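Local coordinates for Cys-Gly metallodipeptidase DUG1 (Saccharomyces cerevisiae, PDB 4G1P), which hydrolyses Cys-Gly as a metal-dependent M20-family dipeptidase and serves as the catalytic component of the complex that degrades glutathione, at the interface of chains A and B. Numbering follows the deposited sequence. Chains: chain A/B, Cys-Gly metallodipeptidase DUG1.

Contact 1: the interface of chains A and B. Residues chain A 202, 292, 295, 313, 419-421, 445; chain B 235-237.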
# COMPACT_ATOMS: atom_id res chain seq x y z
N TYR A 202 16.40 23.58 4.71
CA TYR A 202 17.64 23.04 5.26
C TYR A 202 18.83 23.57 4.50
O TYR A 202 18.68 24.06 3.39
CB TYR A 202 17.63 21.50 5.15
CG TYR A 202 16.23 20.98 5.27
CD1 TYR A 202 15.43 20.84 4.14
CD2 TYR A 202 15.69 20.70 6.52
CE1 TYR A 202 14.11 20.41 4.26
CE2 TYR A 202 14.39 20.26 6.64
CZ TYR A 202 13.60 20.12 5.51
OH TYR A 202 12.29 19.69 5.63
N LEU A 292 26.11 14.25 -1.63
CA LEU A 292 24.82 13.70 -2.04
C LEU A 292 24.73 12.21 -1.70
O LEU A 292 23.74 11.76 -1.14
CB LEU A 292 24.59 13.93 -3.53
CG LEU A 292 23.27 13.38 -4.07
CD1 LEU A 292 22.12 14.14 -3.43
CD2 LEU A 292 23.24 13.48 -5.59
N ALA A 295 24.07 11.58 2.06
CA ALA A 295 22.71 11.87 2.50
C ALA A 295 21.78 10.80 1.97
O ALA A 295 20.79 10.43 2.59
CB ALA A 295 22.29 13.23 2.02
N ARG A 313 18.46 19.85 -8.96
CA ARG A 313 17.70 20.04 -7.72
C ARG A 313 16.94 21.36 -7.72
O ARG A 313 15.88 21.45 -7.12
CB ARG A 313 18.59 20.08 -6.49
CG ARG A 313 19.43 18.87 -6.28
CD ARG A 313 20.46 19.17 -5.21
NE ARG A 313 19.84 19.23 -3.89
CZ ARG A 313 20.27 18.53 -2.85
NH1 ARG A 313 21.32 17.75 -2.99
NH2 ARG A 313 19.65 18.63 -1.68
N GLU A 419 16.13 25.91 -3.42
CA GLU A 419 15.61 24.72 -2.77
C GLU A 419 14.92 23.80 -3.76
O GLU A 419 14.13 24.25 -4.61
CB GLU A 419 14.60 25.09 -1.69
CG GLU A 419 15.06 24.81 -0.28
CD GLU A 419 15.32 23.35 -0.01
OE1 GLU A 419 14.50 22.50 -0.44
OE2 GLU A 419 16.35 23.05 0.63
N GLY A 420 15.20 22.50 -3.64
CA GLY A 420 14.47 21.49 -4.37
C GLY A 420 13.08 21.32 -3.79
O GLY A 420 12.12 21.00 -4.49
N GLY A 421 12.96 21.54 -2.48
CA GLY A 421 11.69 21.41 -1.79
C GLY A 421 10.78 22.58 -2.07
O GLY A 421 11.11 23.46 -2.87
N GLY A 445 20.91 19.20 5.38
CA GLY A 445 20.24 18.55 4.27
C GLY A 445 20.11 17.05 4.42
O GLY A 445 19.57 16.38 3.54
N GLY B 235 11.34 16.20 -2.91
CA GLY B 235 11.64 17.56 -3.35
C GLY B 235 13.12 17.86 -3.24
O GLY B 235 13.73 18.42 -4.15
N ILE B 236 13.71 17.47 -2.12
CA ILE B 236 15.12 17.69 -1.89
C ILE B 236 15.97 16.91 -2.87
O ILE B 236 17.02 17.37 -3.30
CB ILE B 236 15.49 17.30 -0.45
CG1 ILE B 236 14.69 18.13 0.54
CG2 ILE B 236 16.98 17.44 -0.23
CD1 ILE B 236 14.93 17.78 1.97
N PHE B 237 15.51 15.72 -3.22
CA PHE B 237 16.31 14.80 -4.02
C PHE B 237 15.72 14.57 -5.42
O PHE B 237 16.31 13.88 -6.23
CB PHE B 237 16.48 13.48 -3.28
CG PHE B 237 17.15 13.63 -1.94
CD1 PHE B 237 16.40 13.91 -0.80
CD2 PHE B 237 18.52 13.48 -1.80
CE1 PHE B 237 17.01 14.04 0.43
CE2 PHE B 237 19.13 13.62 -0.57
CZ PHE B 237 18.38 13.90 0.55

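Contact 2: the interface of chains A and B. Residues chain A 220, 322-323, 344, 384; chain B 328, 330, 332-334.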
# COMPACT_ATOMS: atom_id res chain seq x y z
N TYR A 220 0.77 17.80 -7.35
CA TYR A 220 0.62 16.41 -6.96
C TYR A 220 -0.59 15.80 -7.65
O TYR A 220 -1.72 16.30 -7.51
CB TYR A 220 0.51 16.28 -5.45
CG TYR A 220 0.93 14.93 -4.92
CD1 TYR A 220 0.11 13.82 -5.07
CD2 TYR A 220 2.13 14.76 -4.26
CE1 TYR A 220 0.49 12.58 -4.59
CE2 TYR A 220 2.51 13.53 -3.77
CZ TYR A 220 1.68 12.44 -3.94
OH TYR A 220 2.04 11.21 -3.45
N HIS A 322 5.32 7.99 -6.40
CA HIS A 322 5.23 7.75 -4.97
C HIS A 322 4.67 6.40 -4.54
O HIS A 322 5.04 5.89 -3.49
CB HIS A 322 4.42 8.86 -4.34
CG HIS A 322 4.92 10.21 -4.69
ND1 HIS A 322 6.16 10.68 -4.29
CD2 HIS A 322 4.38 11.19 -5.46
CE1 HIS A 322 6.34 11.89 -4.76
NE2 HIS A 322 5.28 12.23 -5.48
N GLY A 323 3.78 5.83 -5.33
CA GLY A 323 3.15 4.60 -4.91
C GLY A 323 1.74 4.47 -5.44
O GLY A 323 1.22 5.37 -6.10
N LYS A 344 0.12 7.49 -7.70
CA LYS A 344 0.54 8.76 -7.12
C LYS A 344 1.86 9.26 -7.73
O LYS A 344 2.86 8.55 -7.76
CB LYS A 344 0.68 8.62 -5.60
CG LYS A 344 -0.57 8.05 -4.91
CD LYS A 344 -1.74 9.00 -5.04
CE LYS A 344 -3.00 8.45 -4.42
NZ LYS A 344 -2.83 8.15 -3.00
N ILE A 384 -4.20 16.67 -7.04
CA ILE A 384 -4.55 16.61 -5.62
C ILE A 384 -4.26 17.94 -4.93
O ILE A 384 -5.10 18.46 -4.21
CB ILE A 384 -3.82 15.49 -4.88
CG1 ILE A 384 -4.19 14.13 -5.50
CG2 ILE A 384 -4.15 15.58 -3.40
CD1 ILE A 384 -3.40 12.95 -4.97
N PHE B 328 4.08 4.40 -1.13
CA PHE B 328 3.02 5.15 -0.48
C PHE B 328 1.65 4.71 -1.01
O PHE B 328 1.35 4.86 -2.19
CB PHE B 328 3.22 6.65 -0.66
CG PHE B 328 2.02 7.46 -0.32
CD1 PHE B 328 1.57 7.54 0.99
CD2 PHE B 328 1.32 8.14 -1.31
CE1 PHE B 328 0.44 8.31 1.31
CE2 PHE B 328 0.18 8.90 -1.00
CZ PHE B 328 -0.25 8.99 0.31
N ALA B 330 -1.53 4.94 1.05
CA ALA B 330 -2.69 5.49 1.76
C ALA B 330 -3.33 6.54 0.90
O ALA B 330 -2.83 6.85 -0.18
CB ALA B 330 -2.28 6.08 3.08
N GLY B 332 -4.65 10.25 -0.46
CA GLY B 332 -4.07 11.56 -0.56
C GLY B 332 -2.65 11.57 -1.10
O GLY B 332 -2.27 10.75 -1.95
N ALA B 333 -1.86 12.51 -0.60
CA ALA B 333 -0.55 12.78 -1.17
C ALA B 333 0.60 12.56 -0.18
O ALA B 333 0.51 12.93 0.98
CB ALA B 333 -0.54 14.20 -1.69
N LYS B 334 1.67 11.94 -0.64
CA LYS B 334 2.90 11.89 0.13
C LYS B 334 4.10 12.11 -0.81
O LYS B 334 4.30 11.39 -1.79
CB LYS B 334 3.02 10.57 0.89
CG LYS B 334 4.10 10.54 2.00
CD LYS B 334 4.21 9.14 2.58
CE LYS B 334 4.92 9.07 3.94
NZ LYS B 334 4.41 7.92 4.78
O HOH W 1 -1.26 6.15 -2.36

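Contact 3: the interface of chains A and B. Residues chain A 328, 332-335; chain B 220, 344, 346, 384-385.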
# COMPACT_ATOMS: atom_id res chain seq x y z
N PHE A 328 -2.60 -4.22 -3.57
CA PHE A 328 -2.08 -5.03 -2.48
C PHE A 328 -0.67 -4.59 -2.10
O PHE A 328 0.26 -4.66 -2.91
CB PHE A 328 -2.11 -6.52 -2.85
CG PHE A 328 -1.31 -7.37 -1.94
CD1 PHE A 328 -1.69 -7.56 -0.62
CD2 PHE A 328 -0.15 -7.99 -2.40
CE1 PHE A 328 -0.93 -8.37 0.23
CE2 PHE A 328 0.62 -8.80 -1.55
CZ PHE A 328 0.22 -8.99 -0.23
N GLY A 332 4.30 -10.29 1.57
CA GLY A 332 3.91 -11.58 1.06
C GLY A 332 3.06 -11.52 -0.20
O GLY A 332 3.22 -10.63 -1.05
N ALA A 333 2.14 -12.47 -0.30
CA ALA A 333 1.41 -12.68 -1.53
C ALA A 333 -0.11 -12.50 -1.37
O ALA A 333 -0.69 -12.96 -0.41
CB ALA A 333 1.73 -14.05 -2.07
N LYS A 334 -0.74 -11.82 -2.32
CA LYS A 334 -2.19 -11.81 -2.40
C LYS A 334 -2.63 -11.93 -3.86
O LYS A 334 -2.24 -11.13 -4.73
CB LYS A 334 -2.75 -10.54 -1.75
CG LYS A 334 -4.27 -10.56 -1.46
CD LYS A 334 -4.73 -9.20 -0.96
CE LYS A 334 -6.09 -9.21 -0.25
NZ LYS A 334 -6.17 -8.13 0.82
N THR A 335 -3.43 -12.94 -4.14
CA THR A 335 -3.85 -13.24 -5.50
C THR A 335 -5.14 -12.52 -5.78
O THR A 335 -6.23 -13.11 -5.70
CB THR A 335 -4.08 -14.73 -5.71
OG1 THR A 335 -4.72 -15.27 -4.55
CG2 THR A 335 -2.77 -15.45 -5.92
N TYR B 220 3.98 -17.21 -7.70
CA TYR B 220 3.85 -15.86 -7.20
C TYR B 220 5.22 -15.23 -7.02
O TYR B 220 6.08 -15.77 -6.30
CB TYR B 220 3.07 -15.84 -5.89
CG TYR B 220 2.39 -14.52 -5.60
CD1 TYR B 220 3.12 -13.42 -5.18
CD2 TYR B 220 1.02 -14.37 -5.74
CE1 TYR B 220 2.51 -12.21 -4.91
CE2 TYR B 220 0.40 -13.17 -5.47
CZ TYR B 220 1.16 -12.09 -5.06
OH TYR B 220 0.55 -10.89 -4.77
N LYS B 344 4.48 -6.92 -6.89
CA LYS B 344 3.83 -8.22 -6.74
C LYS B 344 3.11 -8.65 -8.03
O LYS B 344 2.30 -7.91 -8.58
CB LYS B 344 2.85 -8.19 -5.57
CG LYS B 344 3.46 -7.70 -4.25
CD LYS B 344 4.52 -8.66 -3.75
CE LYS B 344 5.18 -8.18 -2.48
NZ LYS B 344 4.22 -7.98 -1.40
N SER B 346 1.76 -12.54 -10.24
CA SER B 346 1.73 -14.00 -10.33
C SER B 346 1.36 -14.51 -11.73
O SER B 346 0.71 -13.80 -12.53
CB SER B 346 0.80 -14.58 -9.28
OG SER B 346 -0.48 -14.01 -9.39
N ILE B 384 7.84 -16.22 -4.51
CA ILE B 384 7.32 -16.27 -3.16
C ILE B 384 6.71 -17.64 -2.85
O ILE B 384 7.00 -18.23 -1.81
CB ILE B 384 6.27 -15.19 -2.89
CG1 ILE B 384 6.90 -13.80 -3.08
CG2 ILE B 384 5.70 -15.39 -1.49
CD1 ILE B 384 5.92 -12.64 -3.02
N HIS B 385 5.86 -18.13 -3.75
CA HIS B 385 5.38 -19.50 -3.65
C HIS B 385 4.98 -20.06 -5.01
O HIS B 385 4.66 -19.30 -5.94
CB HIS B 385 4.23 -19.63 -2.63
CG HIS B 385 2.94 -19.01 -3.06
ND1 HIS B 385 2.31 -18.03 -2.32
CD2 HIS B 385 2.13 -19.26 -4.12
CE1 HIS B 385 1.18 -17.68 -2.92
NE2 HIS B 385 1.05 -18.41 -4.02
O HOH W 2 2.52 -5.99 -1.63

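Contact 1: the interface of chains A and B
The short turn B:Gly235 to B:Phe237, just beyond strand 232-233, pushes B:Ile236 against A:Arg313 and A:Tyr202 of the partner subunit. B:Ile236 is the residue buried to the greatest extent here, with 100 Å² hidden by chain A. Its two branches go to different places. CG1 stands anti to the carbonyl carbon (chi1 -60°) and carries CD1 to the CD1-CE1 rim of the A:Tyr202 ring, 3.6 Å from CE1 and not over the ring centre; the side chains cross at about a right angle. CG2 instead lies 3.3 Å from the guanidinium nitrogen NH2 of A:Arg313, whose chain is bent at chi3 (73°) and runs alongside the isoleucine, pointing the same way. The same NH2 is 3.3 Å from the backbone O of B:Ile236, a polar approach too long to be counted firmly as a bond. B:Phe237 turns to a second, apolar wall: its CD2 is 4.0 Å from CD1 of A:Leu292 and its CE2 is 4.1 Å from CB of A:Ala295, both on helix 289-296. In chain A, A:Gly421 N donates to the carboxylate OE1 of A:Glu419 at 2.7 Å, on its anti side, which is likely to steady the glycine turn facing B:Gly235. The contact, centred about 13 Å from A:Glu171, the expected proton acceptor, brings a turn of one subunit near the other's active-site region and may help position the glycine turn leading to A:Ser422 of the substrate pocket.

Contact 2: the interface of chains A and B
A:Tyr220 and B:Ala333 form the tightly packed part of this contact between chain A strands and the B:Phe328 to B:Lys334 loop. The B:Ala333 methyl CB sits over the centre of the A:Tyr220 ring, 3.3 Å from its centroid, while the tyrosine OH is gripped by both N and O of B:Lys334. The B:Phe328 ring is a looser flank. Its own loop holds it, with B:Lys334 CB over the centre of one face and B:Ala330 N near the rim of the other; from chain A, A:Lys344 crosses it obliquely, CG coming to 4.1 Å from B:Phe328 CD2. The backbone there is fixed, as B:Phe328 N donates to A:His322 O at 2.9 Å (156° at H). The lysine side is looser and bridged by water 1. A:Lys344 bends at chi2 (-65°) and again at chi4, and this curl delivers its ammonium NZ to backbone carbonyls. NZ donates to B:Gly332 O at 2.9 Å, in the carbonyl plane and on a lone pair, and also reaches B:Ala330 O at 3.1 Å, a plausible further hydrogen bond. Water 1, 2.6 Å from NZ, relays the lysine to B:Phe328 O and B:Ala330 O. Gathered carbonyl oxygens of this kind would probably favour the charged amine. On the packed side, B:Lys334 O, which accepts from A:Tyr220 OH, also lies over the A:His322 ring, 3.1 Å above its plane and toward the rim.

Contact 3: the interface of chains A and B
The phenol ring of B:Tyr220 takes the methyl group of A:Ala333 on one face: CB stands 3.3 Å from the ring centroid, over the middle, as a CH-pi contact. At the ring's edge, in its plane, lie A:Lys334 O and A:Thr335 CG2, the latter 3.9 Å from B:Tyr220 CE2. A second flat group, the imidazole of B:His385, has B:Tyr220 CB near the rim of one face and turns CE1 to A:Ala333 CB at 3.8 Å. One alanine methyl thus touches both aromatic residues. The tyrosine reaches this place with CG anti to its backbone N (chi1 -156°), its hydroxyl at the loop backbone. There OH serves two roles: it accepts from A:Lys334 N at 2.9 Å (157° at H) and donates to A:Lys334 O at 2.8 Å. The second bond is oblique, because the hydroxyl lies 47° out of the carbonyl plane and not on a lone pair. Beside it, A:Phe328 passes at a slant, with CE2 3.8 Å from the hydroxyl oxygen. A phenylalanine in place of B:Tyr220 would probably leave A:Lys334 N and O without their shared hydroxyl partner and set this stretch of the loop freer to move. B:Tyr220 on strand 217-226, B:Lys344 on strand 340-349 and B:Ile384 on strand 378-387 form the surface on which the chain A loop lies; B:His385, also on strand 378-387, lines the cysteine pocket, so the partner's loop packs close to it.

Contacts 2 and 3 are largely two-fold copies of one arrangement in the homodimer, the 328 to 335 loop of one subunit lying on strands 217-226, 340-349 and 378-387 of the other, with strand 318-325 added in contact 2; their centres are about 23 Å apart. Contact 1 lies about 19 Å from contact 2 and 35 Å from contact 3, and uses different elements, though it too has a symmetry twin. Contacts 1 and 2 both lie near chain A's catalytic site, each centred about 13 Å from A:Glu171; contact 3 should by symmetry lie near chain B's. Dimer assembly and the active sites are therefore likely to be structurally coupled.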